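Local structure of tyrosine--tRNA ligase (Pyrococcus horikoshii, 2CYC) at residues A[224-229]-A[250-255]; A[228-233]-A[257-262]; A[305-310]-A[317-322]. The protein catalyses the attachment of tyrosine to its cognate tRNA in two steps, first activating the amino acid with ATP and then transferring it to the acceptor end. All blocks are in the same frame, centred on the assembly; numbering follows the deposited sequence.

In the fold
Contacts 1 and 2 start from the same loop after strand 214-223 and share G228 and L229; their centres are about 7 Å apart. Together they tie that loop to the KMSKS region and to the chain just beyond it, Q230 bonding to both M250 and S255 of contact 1. Contact 1 is partly buried and combines two backbone bonds with aliphatic and methionine packing, whereas contact 2 is mostly buried and has one direct backbone bond beside van der Waals contacts. Contact 3, centred about 25 Å from the centre of contact 1, is a two-stranded hairpin away from the annotated sites, regular in its bonding, with one apolar face and a hydroxyl pair on the other.

Contact 1 of 3, residues A[224-229]-A[250-255]; sequences HLLLGL and MKMSKS
L225 and K251 lie side by side and point the same way, with L225 CD1 3.9 Å from K251 CD, so the leucine packs on the aliphatic part of the lysine. K251 CG sits between its own N and carbonyl carbon (chi1 65°), the crowded position; beyond CG the chain is extended and NZ forms a salt bridge with D189. The K251 side chain lies about 8 Å from the bound tyrosine, nearest atoms. M252 carries its CG anti to the backbone N (chi1 -176°), then bends at chi2 and chi3, bringing CE to 4.2 Å from L226 CB. Its CB rests 3.6 Å from L226 O. L227 CD2 meets M250 CB.

Between these side chains the two backbones are joined by a single bridge at L227 and K251. M252 N donates to L226 O at 3.1 Å, nearly straight (171°) and in the carbonyl plane; G228 N donates to M250 O at 2.8 Å, tilted from the plane of the M250 carbonyl. M250 O also accepts from Q230 NE2, so two N-H groups grip it. S255 OG, hydrogen-bonded to Q230 OE1, comes to 3.3 Å from G228 CA, on the side where a larger residue would carry its CB. Residues 251-255 are the KMSKS motif of class I synthetases, whose K254 probably binds ATP; the two backbone bonds join M250 and M252, on either side of K251, to the loop 224-229.

In the fold, segment 224-229 comes after strand 214-223, whereas segment 250-255 starts at the end of helix 240-250. Helix 288-297 covers L226 through D291 and I296 and M252 through W292, while helix 48-63 packs M53 on L226 and L48 on M252.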
ATOM      1  N   HIS A 224      -3.236 -28.206  -9.172  1.00 16.72           N
ATOM      2  CA  HIS A 224      -2.106 -28.463 -10.051  1.00 19.92           C
ATOM      3  C   HIS A 224      -2.054 -27.480 -11.225  1.00 21.86           C
ATOM      4  O   HIS A 224      -3.090 -27.095 -11.779  1.00 16.61           O
ATOM      5  CB  HIS A 224      -2.220 -29.904 -10.569  1.00 19.05           C
ATOM      6  CG  HIS A 224      -1.174 -30.281 -11.572  1.00 23.03           C
ATOM      7  ND1 HIS A 224       0.126 -30.573 -11.221  1.00 21.20           N
ATOM      8  CD2 HIS A 224      -1.246 -30.434 -12.916  1.00 21.64           C
ATOM      9  CE1 HIS A 224       0.810 -30.895 -12.305  1.00 19.51           C
ATOM     10  NE2 HIS A 224       0.000 -30.819 -13.346  1.00 22.98           N
ATOM     11  N   LEU A 225      -0.845 -27.067 -11.591  1.00 17.64           N
ATOM     12  CA  LEU A 225      -0.673 -26.162 -12.722  1.00 19.16           C
ATOM     13  C   LEU A 225      -0.366 -26.983 -13.979  1.00 19.24           C
ATOM     14  O   LEU A 225       0.680 -27.617 -14.068  1.00 20.71           O
ATOM     15  CB  LEU A 225       0.473 -25.186 -12.451  1.00 20.55           C
ATOM     16  CG  LEU A 225       0.376 -24.293 -11.209  1.00 21.17           C
ATOM     17  CD1 LEU A 225       1.647 -23.442 -11.110  1.00 22.10           C
ATOM     18  CD2 LEU A 225      -0.865 -23.400 -11.302  1.00 17.37           C
ATOM     19  N   LEU A 226      -1.277 -26.995 -14.946  1.00 20.64           N
ATOM     20  CA  LEU A 226      -1.025 -27.746 -16.173  1.00 21.75           C
ATOM     21  C   LEU A 226       0.148 -27.120 -16.937  1.00 22.56           C
ATOM     22  O   LEU A 226       0.258 -25.898 -17.039  1.00 24.38           O
ATOM     23  CB  LEU A 226      -2.269 -27.759 -17.074  1.00 21.91           C
ATOM     24  CG  LEU A 226      -3.520 -28.509 -16.597  1.00 21.13           C
ATOM     25  CD1 LEU A 226      -4.629 -28.329 -17.635  1.00 23.08           C
ATOM     26  CD2 LEU A 226      -3.209 -29.989 -16.411  1.00 22.83           C
ATOM     27  N   LEU A 227       1.017 -27.968 -17.471  1.00 25.70           N
ATOM     28  CA  LEU A 227       2.172 -27.517 -18.241  1.00 23.84           C
ATOM     29  C   LEU A 227       1.784 -27.075 -19.640  1.00 26.18           C
ATOM     30  O   LEU A 227       0.784 -27.539 -20.193  1.00 22.38           O
ATOM     31  CB  LEU A 227       3.191 -28.649 -18.378  1.00 22.25           C
ATOM     32  CG  LEU A 227       3.895 -29.109 -17.106  1.00 27.64           C
ATOM     33  CD1 LEU A 227       4.730 -30.347 -17.408  1.00 27.98           C
ATOM     34  CD2 LEU A 227       4.761 -27.969 -16.557  1.00 22.60           C
ATOM     35  N   GLY A 228       2.571 -26.162 -20.203  1.00 24.92           N
ATOM     36  CA  GLY A 228       2.332 -25.736 -21.567  1.00 23.39           C
ATOM     37  C   GLY A 228       2.796 -26.913 -22.423  1.00 21.03           C
ATOM     38  O   GLY A 228       3.507 -27.782 -21.930  1.00 19.84           O
ATOM     39  N   LEU A 229       2.418 -26.949 -23.698  1.00 23.29           N
ATOM     40  CA  LEU A 229       2.791 -28.064 -24.567  1.00 24.30           C
ATOM     41  C   LEU A 229       4.173 -27.965 -25.214  1.00 27.92           C
ATOM     42  O   LEU A 229       4.624 -28.916 -25.848  1.00 26.77           O
ATOM     43  CB  LEU A 229       1.734 -28.230 -25.659  1.00 19.79           C
ATOM     44  CG  LEU A 229       0.317 -28.504 -25.142  1.00 25.91           C
ATOM     45  CD1 LEU A 229      -0.686 -28.457 -26.286  1.00 19.96           C
ATOM     46  CD2 LEU A 229       0.286 -29.855 -24.443  1.00 18.51           C
ATOM     47  N   MET A 250       7.654 -23.565 -17.465  1.00 30.24           N
ATOM     48  CA  MET A 250       6.873 -24.138 -18.552  1.00 34.61           C
ATOM     49  C   MET A 250       5.353 -24.172 -18.366  1.00 35.73           C
ATOM     50  O   MET A 250       4.628 -24.567 -19.289  1.00 29.38           O
ATOM     51  CB  MET A 250       7.392 -25.549 -18.850  1.00 37.40           C
ATOM     52  CG  MET A 250       8.866 -25.587 -19.267  1.00 39.04           C
ATOM     53  SD  MET A 250       9.170 -24.705 -20.817  1.00 41.26           S
ATOM     54  CE  MET A 250       9.575 -23.057 -20.226  1.00 36.24           C
ATOM     55  N   LYS A 251       4.863 -23.754 -17.197  1.00 33.36           N
ATOM     56  CA  LYS A 251       3.418 -23.759 -16.952  1.00 33.78           C
ATOM     57  C   LYS A 251       2.702 -22.959 -18.050  1.00 33.72           C
ATOM     58  O   LYS A 251       3.184 -21.915 -18.494  1.00 31.21           O
ATOM     59  CB  LYS A 251       3.101 -23.185 -15.564  1.00 31.11           C
ATOM     60  CG  LYS A 251       3.453 -21.722 -15.367  1.00 29.15           C
ATOM     61  CD  LYS A 251       3.327 -21.344 -13.898  1.00 32.16           C
ATOM     62  CE  LYS A 251       3.594 -19.867 -13.665  1.00 32.58           C
ATOM     63  NZ  LYS A 251       3.758 -19.571 -12.212  1.00 38.82           N
ATOM     64  N   MET A 252       1.553 -23.469 -18.484  1.00 30.46           N
ATOM     65  CA  MET A 252       0.776 -22.853 -19.552  1.00 25.02           C
ATOM     66  C   MET A 252       0.506 -21.349 -19.453  1.00 30.28           C
ATOM     67  O   MET A 252       0.376 -20.682 -20.482  1.00 30.21           O
ATOM     68  CB  MET A 252      -0.540 -23.608 -19.721  1.00 26.59           C
ATOM     69  CG  MET A 252      -1.395 -23.113 -20.876  1.00 30.42           C
ATOM     70  SD  MET A 252      -2.195 -24.487 -21.737  1.00 33.54           S
ATOM     71  CE  MET A 252      -3.100 -25.228 -20.361  1.00 22.62           C
ATOM     72  N   SER A 253       0.409 -20.805 -18.244  1.00 29.18           N
ATOM     73  CA  SER A 253       0.170 -19.362 -18.107  1.00 34.87           C
ATOM     74  C   SER A 253       1.316 -18.528 -18.673  1.00 32.78           C
ATOM     75  O   SER A 253       1.159 -17.338 -18.931  1.00 33.61           O
ATOM     76  CB  SER A 253      -0.051 -18.973 -16.641  1.00 29.75           C
ATOM     77  OG  SER A 253      -1.394 -19.207 -16.266  1.00 42.10           O
ATOM     78  N   LYS A 254       2.469 -19.154 -18.871  1.00 34.67           N
ATOM     79  CA  LYS A 254       3.616 -18.441 -19.412  1.00 38.46           C
ATOM     80  C   LYS A 254       3.940 -18.806 -20.861  1.00 38.33           C
ATOM     81  O   LYS A 254       4.854 -18.231 -21.457  1.00 35.84           O
ATOM     82  CB  LYS A 254       4.836 -18.678 -18.519  1.00 38.60           C
ATOM     83  CG  LYS A 254       4.778 -17.879 -17.220  1.00 45.55           C
ATOM     84  CD  LYS A 254       6.096 -17.928 -16.458  1.00 56.34           C
ATOM     85  CE  LYS A 254       6.180 -16.808 -15.416  1.00 63.15           C
ATOM     86  NZ  LYS A 254       5.087 -16.865 -14.399  1.00 68.06           N
ATOM     87  N   SER A 255       3.180 -19.747 -21.421  1.00 34.81           N
ATOM     88  CA  SER A 255       3.391 -20.214 -22.796  1.00 35.26           C
ATOM     89  C   SER A 255       2.859 -19.281 -23.884  1.00 36.13           C
ATOM     90  O   SER A 255       1.963 -18.471 -23.650  1.00 33.36           O
ATOM     91  CB  SER A 255       2.730 -21.587 -22.998  1.00 30.28           C
ATOM     92  OG  SER A 255       3.211 -22.548 -22.076  1.00 36.87           O
TER

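Contact 2 of 3, residues A[228-233]-A[257-262]; sequences GLQEPP and PYSAVF
Just beyond the KMSKS motif of this class I synthetase, residues 257-262 lie against the loop after strand 214-223, where L229 meets S259 and V261, and Q230 meets S259 and Y258. The central link is a backbone hydrogen bond: L229 N donates to S259 O at 2.9 Å, almost straight (174°) and in the carbonyl plane. L229 also covers that oxygen with its side chain, CB lying 3.7 Å from S259 O. Farther out, L229 CD1 touches V261 CG2 at 4.0 Å, the two side chains crossing at a slant; W292 of helix 288-297 packs on both of them.

Q230 also packs on S259. Its CG is set between the backbone N and carbonyl carbon (chi1 74°) and the chain bends at chi2 (-77°). Q230 OE1 comes 3.2 Å from S259 CB, a van der Waals contact; its hydrogen-bond partner is S255 OG, and Q230 NE2 donates to M250 O. The amide is thus held at both ends, which fixes its rotation next to the serine. S259 OG, anti to its own carbonyl carbon, is directed to the root of the same side chain, 3.2 Å from Q230 CB.

Y258 is poorly ordered and joins at the margin. S259 CB lies over the centre of the Y258 ring, 4.0 Å above its plane. Y258 OH lies 3.1 Å from a water that in turn accepts a weak bond from E231 N at 3.4 Å.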
ATOM      1  N   GLY A 228       2.571 -26.162 -20.203  1.00 24.92           N
ATOM      2  CA  GLY A 228       2.332 -25.736 -21.567  1.00 23.39           C
ATOM      3  C   GLY A 228       2.796 -26.913 -22.423  1.00 21.03           C
ATOM      4  O   GLY A 228       3.507 -27.782 -21.930  1.00 19.84           O
ATOM      5  N   LEU A 229       2.418 -26.949 -23.698  1.00 23.29           N
ATOM      6  CA  LEU A 229       2.791 -28.064 -24.567  1.00 24.30           C
ATOM      7  C   LEU A 229       4.173 -27.965 -25.214  1.00 27.92           C
ATOM      8  O   LEU A 229       4.624 -28.916 -25.848  1.00 26.77           O
ATOM      9  CB  LEU A 229       1.734 -28.230 -25.659  1.00 19.79           C
ATOM     10  CG  LEU A 229       0.317 -28.504 -25.142  1.00 25.91           C
ATOM     11  CD1 LEU A 229      -0.686 -28.457 -26.286  1.00 19.96           C
ATOM     12  CD2 LEU A 229       0.286 -29.855 -24.443  1.00 18.51           C
ATOM     13  N   GLN A 230       4.847 -26.830 -25.041  1.00 28.82           N
ATOM     14  CA  GLN A 230       6.164 -26.616 -25.644  1.00 30.24           C
ATOM     15  C   GLN A 230       7.286 -27.464 -25.043  1.00 32.68           C
ATOM     16  O   GLN A 230       7.230 -27.848 -23.872  1.00 30.49           O
ATOM     17  CB  GLN A 230       6.552 -25.131 -25.558  1.00 28.08           C
ATOM     18  CG  GLN A 230       6.970 -24.637 -24.162  1.00 30.05           C
ATOM     19  CD  GLN A 230       5.794 -24.413 -23.221  1.00 32.29           C
ATOM     20  OE1 GLN A 230       4.653 -24.217 -23.659  1.00 30.64           O
ATOM     21  NE2 GLN A 230       6.072 -24.415 -21.922  1.00 26.39           N
ATOM     22  N   GLU A 231       8.311 -27.754 -25.846  1.00 35.69           N
ATOM     23  CA  GLU A 231       9.432 -28.540 -25.348  1.00 41.21           C
ATOM     24  C   GLU A 231      10.238 -27.667 -24.396  1.00 37.14           C
ATOM     25  O   GLU A 231      10.295 -26.449 -24.559  1.00 40.86           O
ATOM     26  CB  GLU A 231      10.324 -29.038 -26.493  1.00 46.88           C
ATOM     27  CG  GLU A 231      11.072 -27.958 -27.254  1.00 61.87           C
ATOM     28  CD  GLU A 231      12.524 -28.341 -27.523  1.00 70.91           C
ATOM     29  OE1 GLU A 231      12.775 -29.474 -27.996  1.00 65.84           O
ATOM     30  OE2 GLU A 231      13.416 -27.502 -27.263  1.00 77.82           O
ATOM     31  N   PRO A 232      10.868 -28.281 -23.384  1.00 36.56           N
ATOM     32  CA  PRO A 232      11.676 -27.573 -22.383  1.00 39.23           C
ATOM     33  C   PRO A 232      12.845 -26.806 -22.997  1.00 43.66           C
ATOM     34  O   PRO A 232      13.313 -27.140 -24.084  1.00 42.26           O
ATOM     35  CB  PRO A 232      12.169 -28.695 -21.472  1.00 39.98           C
ATOM     36  CG  PRO A 232      11.188 -29.813 -21.707  1.00 40.48           C
ATOM     37  CD  PRO A 232      10.936 -29.734 -23.172  1.00 35.85           C
ATOM     38  N   PRO A 233      13.338 -25.776 -22.293  1.00 46.18           N
ATOM     39  CA  PRO A 233      14.460 -24.958 -22.766  1.00 49.95           C
ATOM     40  C   PRO A 233      15.746 -25.779 -22.775  1.00 52.16           C
ATOM     41  O   PRO A 233      16.722 -25.431 -23.439  1.00 52.71           O
ATOM     42  CB  PRO A 233      14.514 -23.832 -21.739  1.00 44.34           C
ATOM     43  CG  PRO A 233      14.143 -24.554 -20.473  1.00 51.00           C
ATOM     44  CD  PRO A 233      12.954 -25.394 -20.921  1.00 44.98           C
ATOM     45  N   PRO A 257       0.773 -18.502 -27.320  1.00 36.26           N
ATOM     46  CA  PRO A 257      -0.532 -18.989 -27.777  1.00 39.06           C
ATOM     47  C   PRO A 257      -0.469 -20.334 -28.511  1.00 40.12           C
ATOM     48  O   PRO A 257      -1.378 -21.164 -28.394  1.00 37.53           O
ATOM     49  CB  PRO A 257      -1.008 -17.863 -28.689  1.00 40.72           C
ATOM     50  CG  PRO A 257      -0.439 -16.653 -28.036  1.00 38.78           C
ATOM     51  CD  PRO A 257       0.969 -17.093 -27.701  1.00 38.19           C
ATOM     52  N   TYR A 258       0.613 -20.548 -29.254  1.00 38.06           N
ATOM     53  CA  TYR A 258       0.787 -21.775 -30.028  1.00 41.26           C
ATOM     54  C   TYR A 258       1.041 -23.015 -29.170  1.00 38.95           C
ATOM     55  O   TYR A 258       0.869 -24.143 -29.642  1.00 33.01           O
ATOM     56  CB  TYR A 258       1.939 -21.594 -31.030  1.00 55.06           C
ATOM     57  CG  TYR A 258       3.295 -22.039 -30.515  1.00 65.37           C
ATOM     58  CD1 TYR A 258       3.776 -23.325 -30.784  1.00 73.84           C
ATOM     59  CD2 TYR A 258       4.083 -21.189 -29.733  1.00 72.48           C
ATOM     60  CE1 TYR A 258       5.009 -23.756 -30.283  1.00 82.24           C
ATOM     61  CE2 TYR A 258       5.319 -21.609 -29.223  1.00 77.74           C
ATOM     62  CZ  TYR A 258       5.776 -22.894 -29.501  1.00 82.99           C
ATOM     63  OH  TYR A 258       6.984 -23.323 -28.990  1.00 83.70           O
ATOM     64  N   SER A 259       1.456 -22.807 -27.920  1.00 33.56           N
ATOM     65  CA  SER A 259       1.747 -23.916 -27.006  1.00 33.68           C
ATOM     66  C   SER A 259       0.755 -24.019 -25.853  1.00 32.82           C
ATOM     67  O   SER A 259       0.989 -24.725 -24.865  1.00 31.10           O
ATOM     68  CB  SER A 259       3.157 -23.782 -26.442  1.00 31.71           C
ATOM     69  OG  SER A 259       4.114 -24.087 -27.433  1.00 46.20           O
ATOM     70  N   ALA A 260      -0.351 -23.303 -25.985  1.00 31.84           N
ATOM     71  CA  ALA A 260      -1.384 -23.333 -24.972  1.00 27.80           C
ATOM     72  C   ALA A 260      -2.702 -23.563 -25.688  1.00 27.60           C
ATOM     73  O   ALA A 260      -2.910 -23.064 -26.788  1.00 24.89           O
ATOM     74  CB  ALA A 260      -1.419 -22.015 -24.220  1.00 27.85           C
ATOM     75  N   VAL A 261      -3.586 -24.341 -25.081  1.00 22.31           N
ATOM     76  CA  VAL A 261      -4.878 -24.569 -25.689  1.00 21.75           C
ATOM     77  C   VAL A 261      -5.902 -23.748 -24.912  1.00 25.39           C
ATOM     78  O   VAL A 261      -5.911 -23.754 -23.677  1.00 23.29           O
ATOM     79  CB  VAL A 261      -5.254 -26.059 -25.664  1.00 22.51           C
ATOM     80  CG1 VAL A 261      -6.716 -26.237 -26.081  1.00 17.20           C
ATOM     81  CG2 VAL A 261      -4.331 -26.838 -26.618  1.00 19.96           C
ATOM     82  N   PHE A 262      -6.741 -23.023 -25.646  1.00 21.06           N
ATOM     83  CA  PHE A 262      -7.775 -22.191 -25.050  1.00 22.52           C
ATOM     84  C   PHE A 262      -9.127 -22.893 -25.138  1.00 19.54           C
ATOM     85  O   PHE A 262      -9.376 -23.683 -26.055  1.00 21.91           O
ATOM     86  CB  PHE A 262      -7.788 -20.830 -25.742  1.00 21.95           C
ATOM     87  CG  PHE A 262      -6.444 -20.146 -25.722  1.00 23.90           C
ATOM     88  CD1 PHE A 262      -5.728 -19.949 -26.894  1.00 22.17           C
ATOM     89  CD2 PHE A 262      -5.881 -19.726 -24.520  1.00 23.48           C
ATOM     90  CE1 PHE A 262      -4.469 -19.342 -26.867  1.00 29.88           C
ATOM     91  CE2 PHE A 262      -4.620 -19.118 -24.484  1.00 27.62           C
ATOM     92  CZ  PHE A 262      -3.918 -18.927 -25.657  1.00 21.74           C
TER
HETATM   93  O   HOH W   1       8.131 -26.161 -28.877  1.00 47.19           O

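Contact 3 of 3, residues A[305-310]-A[317-322]; sequences FTVHRP and VTYTTF
F305, T306 and V307 pair with Y319, T318 and V317 as the two strands of an antiparallel hairpin, their axes at 156°. Four backbone hydrogen bonds join them. F305 N to Y319 O (2.8 Å) lies in the carbonyl plane, while its return bond, Y319 N to F305 O (2.7 Å), has the donor above the plane of the F305 carbonyl. V307 N meets V317 O at 2.8 Å nearly along the C=O axis, and V317 N donates to V307 O at 3.0 Å.

The non-hydrogen-bonded pair is polar: T306 OG1 and T318 OG1 are 2.5 Å apart, a short bond in which either could be the donor. T306 CG2 lies over one face of the H308 ring, toward its rim. An alanine in place of T306, lacking OG1 and CG2, would probably leave the T318 hydroxyl without its cross-strand mate and that ring face less covered.

Apolar contacts fill the face of F305, V307, V317 and Y319. V317 CG1, between its own N and carbonyl carbon (chi1 55°), reaches V307 CB at 3.9 Å and lies over one face of the R309 guanidinium, toward the rim, 3.5 Å from R309 NH2. V317 CG2 rests on a face of the Y319 ring, toward its rim, and V307 CG2 comes to the ring edge at CE1.

Hydrogen bonds outside the strands hold R309 NE to G315 O, R309 NH1 to K333 O, and Y319 OH to D328. The backbone bonds keep the strands in register whatever the side chains, while the apolar face turns to helices 322-330 and 336-350 and the threonine hydroxyls lie on the more exposed side.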
ATOM      1  N   PHE A 305     -11.066 -44.382 -21.080  1.00 33.85           N
ATOM      2  CA  PHE A 305     -10.397 -43.596 -22.112  1.00 34.32           C
ATOM      3  C   PHE A 305      -9.852 -44.580 -23.143  1.00 29.57           C
ATOM      4  O   PHE A 305      -8.943 -45.363 -22.853  1.00 28.83           O
ATOM      5  CB  PHE A 305      -9.253 -42.760 -21.526  1.00 29.98           C
ATOM      6  CG  PHE A 305      -8.534 -41.926 -22.555  1.00 28.28           C
ATOM      7  CD1 PHE A 305      -9.241 -41.042 -23.374  1.00 24.53           C
ATOM      8  CD2 PHE A 305      -7.153 -42.026 -22.714  1.00 26.12           C
ATOM      9  CE1 PHE A 305      -8.584 -40.267 -24.343  1.00 27.37           C
ATOM     10  CE2 PHE A 305      -6.479 -41.252 -23.683  1.00 28.60           C
ATOM     11  CZ  PHE A 305      -7.200 -40.371 -24.498  1.00 20.57           C
ATOM     12  N   THR A 306     -10.419 -44.537 -24.341  1.00 26.93           N
ATOM     13  CA  THR A 306     -10.018 -45.446 -25.405  1.00 34.79           C
ATOM     14  C   THR A 306      -9.163 -44.826 -26.501  1.00 31.89           C
ATOM     15  O   THR A 306      -9.485 -43.765 -27.026  1.00 36.56           O
ATOM     16  CB  THR A 306     -11.262 -46.080 -26.091  1.00 33.22           C
ATOM     17  OG1 THR A 306     -12.017 -46.813 -25.123  1.00 33.00           O
ATOM     18  CG2 THR A 306     -10.838 -47.032 -27.214  1.00 30.56           C
ATOM     19  N   VAL A 307      -8.068 -45.499 -26.833  1.00 32.79           N
ATOM     20  CA  VAL A 307      -7.189 -45.060 -27.912  1.00 29.65           C
ATOM     21  C   VAL A 307      -7.438 -46.049 -29.048  1.00 31.22           C
ATOM     22  O   VAL A 307      -7.119 -47.236 -28.927  1.00 27.75           O
ATOM     23  CB  VAL A 307      -5.700 -45.118 -27.508  1.00 30.78           C
ATOM     24  CG1 VAL A 307      -4.816 -44.755 -28.710  1.00 22.39           C
ATOM     25  CG2 VAL A 307      -5.437 -44.160 -26.346  1.00 29.25           C
ATOM     26  N   HIS A 308      -8.042 -45.569 -30.133  1.00 31.02           N
ATOM     27  CA  HIS A 308      -8.337 -46.425 -31.275  1.00 33.28           C
ATOM     28  C   HIS A 308      -7.122 -46.550 -32.180  1.00 36.03           C
ATOM     29  O   HIS A 308      -6.530 -45.546 -32.579  1.00 37.52           O
ATOM     30  CB  HIS A 308      -9.512 -45.870 -32.084  1.00 37.90           C
ATOM     31  CG  HIS A 308     -10.778 -45.739 -31.297  1.00 41.80           C
ATOM     32  ND1 HIS A 308     -11.134 -44.577 -30.646  1.00 40.01           N
ATOM     33  CD2 HIS A 308     -11.755 -46.636 -31.026  1.00 40.95           C
ATOM     34  CE1 HIS A 308     -12.273 -44.765 -30.007  1.00 46.48           C
ATOM     35  NE2 HIS A 308     -12.671 -46.006 -30.220  1.00 49.34           N
ATOM     36  N   ARG A 309      -6.759 -47.789 -32.500  1.00 33.31           N
ATOM     37  CA  ARG A 309      -5.615 -48.067 -33.361  1.00 30.89           C
ATOM     38  C   ARG A 309      -5.910 -49.305 -34.189  1.00 34.64           C
ATOM     39  O   ARG A 309      -6.709 -50.152 -33.786  1.00 36.56           O
ATOM     40  CB  ARG A 309      -4.374 -48.366 -32.525  1.00 25.87           C
ATOM     41  CG  ARG A 309      -4.003 -47.319 -31.508  1.00 21.59           C
ATOM     42  CD  ARG A 309      -2.831 -47.795 -30.678  1.00 22.99           C
ATOM     43  NE  ARG A 309      -3.180 -48.996 -29.929  1.00 25.69           N
ATOM     44  CZ  ARG A 309      -2.491 -49.466 -28.895  1.00 27.26           C
ATOM     45  NH1 ARG A 309      -1.397 -48.837 -28.478  1.00 24.85           N
ATOM     46  NH2 ARG A 309      -2.910 -50.557 -28.267  1.00 30.22           N
ATOM     47  N   PRO A 310      -5.284 -49.421 -35.370  1.00 35.94           N
ATOM     48  CA  PRO A 310      -5.543 -50.621 -36.168  1.00 33.38           C
ATOM     49  C   PRO A 310      -4.765 -51.749 -35.500  1.00 31.35           C
ATOM     50  O   PRO A 310      -3.812 -51.493 -34.762  1.00 28.68           O
ATOM     51  CB  PRO A 310      -4.986 -50.254 -37.544  1.00 33.45           C
ATOM     52  CG  PRO A 310      -3.873 -49.300 -37.212  1.00 34.99           C
ATOM     53  CD  PRO A 310      -4.491 -48.438 -36.129  1.00 33.65           C
ATOM     54  N   VAL A 317      -7.479 -49.861 -27.450  1.00 33.57           N
ATOM     55  CA  VAL A 317      -7.175 -50.143 -26.056  1.00 34.29           C
ATOM     56  C   VAL A 317      -7.912 -49.130 -25.190  1.00 37.37           C
ATOM     57  O   VAL A 317      -7.857 -47.927 -25.437  1.00 39.93           O
ATOM     58  CB  VAL A 317      -5.646 -50.085 -25.764  1.00 34.99           C
ATOM     59  CG1 VAL A 317      -5.064 -48.744 -26.196  1.00 35.44           C
ATOM     60  CG2 VAL A 317      -5.394 -50.321 -24.274  1.00 30.28           C
ATOM     61  N   THR A 318      -8.621 -49.630 -24.184  1.00 37.40           N
ATOM     62  CA  THR A 318      -9.381 -48.774 -23.281  1.00 36.82           C
ATOM     63  C   THR A 318      -8.741 -48.757 -21.905  1.00 34.97           C
ATOM     64  O   THR A 318      -8.487 -49.809 -21.317  1.00 38.32           O
ATOM     65  CB  THR A 318     -10.836 -49.262 -23.157  1.00 35.48           C
ATOM     66  OG1 THR A 318     -11.475 -49.156 -24.435  1.00 33.45           O
ATOM     67  CG2 THR A 318     -11.604 -48.427 -22.141  1.00 38.96           C
ATOM     68  N   TYR A 319      -8.460 -47.561 -21.401  1.00 32.47           N
ATOM     69  CA  TYR A 319      -7.854 -47.429 -20.084  1.00 33.00           C
ATOM     70  C   TYR A 319      -8.879 -46.966 -19.056  1.00 33.05           C
ATOM     71  O   TYR A 319      -9.792 -46.201 -19.377  1.00 32.54           O
ATOM     72  CB  TYR A 319      -6.694 -46.441 -20.127  1.00 31.17           C
ATOM     73  CG  TYR A 319      -5.580 -46.854 -21.055  1.00 33.51           C
ATOM     74  CD1 TYR A 319      -5.574 -46.454 -22.393  1.00 29.37           C
ATOM     75  CD2 TYR A 319      -4.518 -47.635 -20.595  1.00 32.65           C
ATOM     76  CE1 TYR A 319      -4.536 -46.819 -23.252  1.00 29.41           C
ATOM     77  CE2 TYR A 319      -3.476 -48.006 -21.446  1.00 34.23           C
ATOM     78  CZ  TYR A 319      -3.492 -47.593 -22.770  1.00 32.06           C
ATOM     79  OH  TYR A 319      -2.460 -47.945 -23.603  1.00 34.35           O
ATOM     80  N   THR A 320      -8.724 -47.434 -17.821  1.00 31.29           N
ATOM     81  CA  THR A 320      -9.645 -47.065 -16.756  1.00 34.04           C
ATOM     82  C   THR A 320      -8.974 -46.185 -15.719  1.00 33.81           C
ATOM     83  O   THR A 320      -9.644 -45.439 -15.005  1.00 40.65           O
ATOM     84  CB  THR A 320     -10.219 -48.309 -16.054  1.00 35.04           C
ATOM     85  OG1 THR A 320      -9.145 -49.105 -15.538  1.00 35.03           O
ATOM     86  CG2 THR A 320     -11.046 -49.135 -17.035  1.00 30.19           C
ATOM     87  N   THR A 321      -7.653 -46.279 -15.621  1.00 33.39           N
ATOM     88  CA  THR A 321      -6.923 -45.452 -14.671  1.00 32.79           C
ATOM     89  C   THR A 321      -5.696 -44.868 -15.355  1.00 36.78           C
ATOM     90  O   THR A 321      -5.181 -45.435 -16.319  1.00 33.53           O
ATOM     91  CB  THR A 321      -6.454 -46.247 -13.434  1.00 38.69           C
ATOM     92  OG1 THR A 321      -5.399 -47.139 -13.808  1.00 36.34           O
ATOM     93  CG2 THR A 321      -7.615 -47.046 -12.837  1.00 37.79           C
ATOM     94  N   PHE A 322      -5.233 -43.729 -14.856  1.00 32.31           N
ATOM     95  CA  PHE A 322      -4.070 -43.093 -15.434  1.00 30.29           C
ATOM     96  C   PHE A 322      -2.867 -44.016 -15.320  1.00 34.20           C
ATOM     97  O   PHE A 322      -2.066 -44.136 -16.253  1.00 30.63           O
ATOM     98  CB  PHE A 322      -3.770 -41.781 -14.724  1.00 20.57           C
ATOM     99  CG  PHE A 322      -2.491 -41.136 -15.177  1.00 25.27           C
ATOM    100  CD1 PHE A 322      -2.349 -40.690 -16.486  1.00 19.64           C
ATOM    101  CD2 PHE A 322      -1.418 -41.005 -14.305  1.00 22.24           C
ATOM    102  CE1 PHE A 322      -1.157 -40.125 -16.919  1.00 23.27           C
ATOM    103  CE2 PHE A 322      -0.219 -40.437 -14.727  1.00 26.36           C
ATOM    104  CZ  PHE A 322      -0.091 -39.998 -16.039  1.00 27.25           C
TER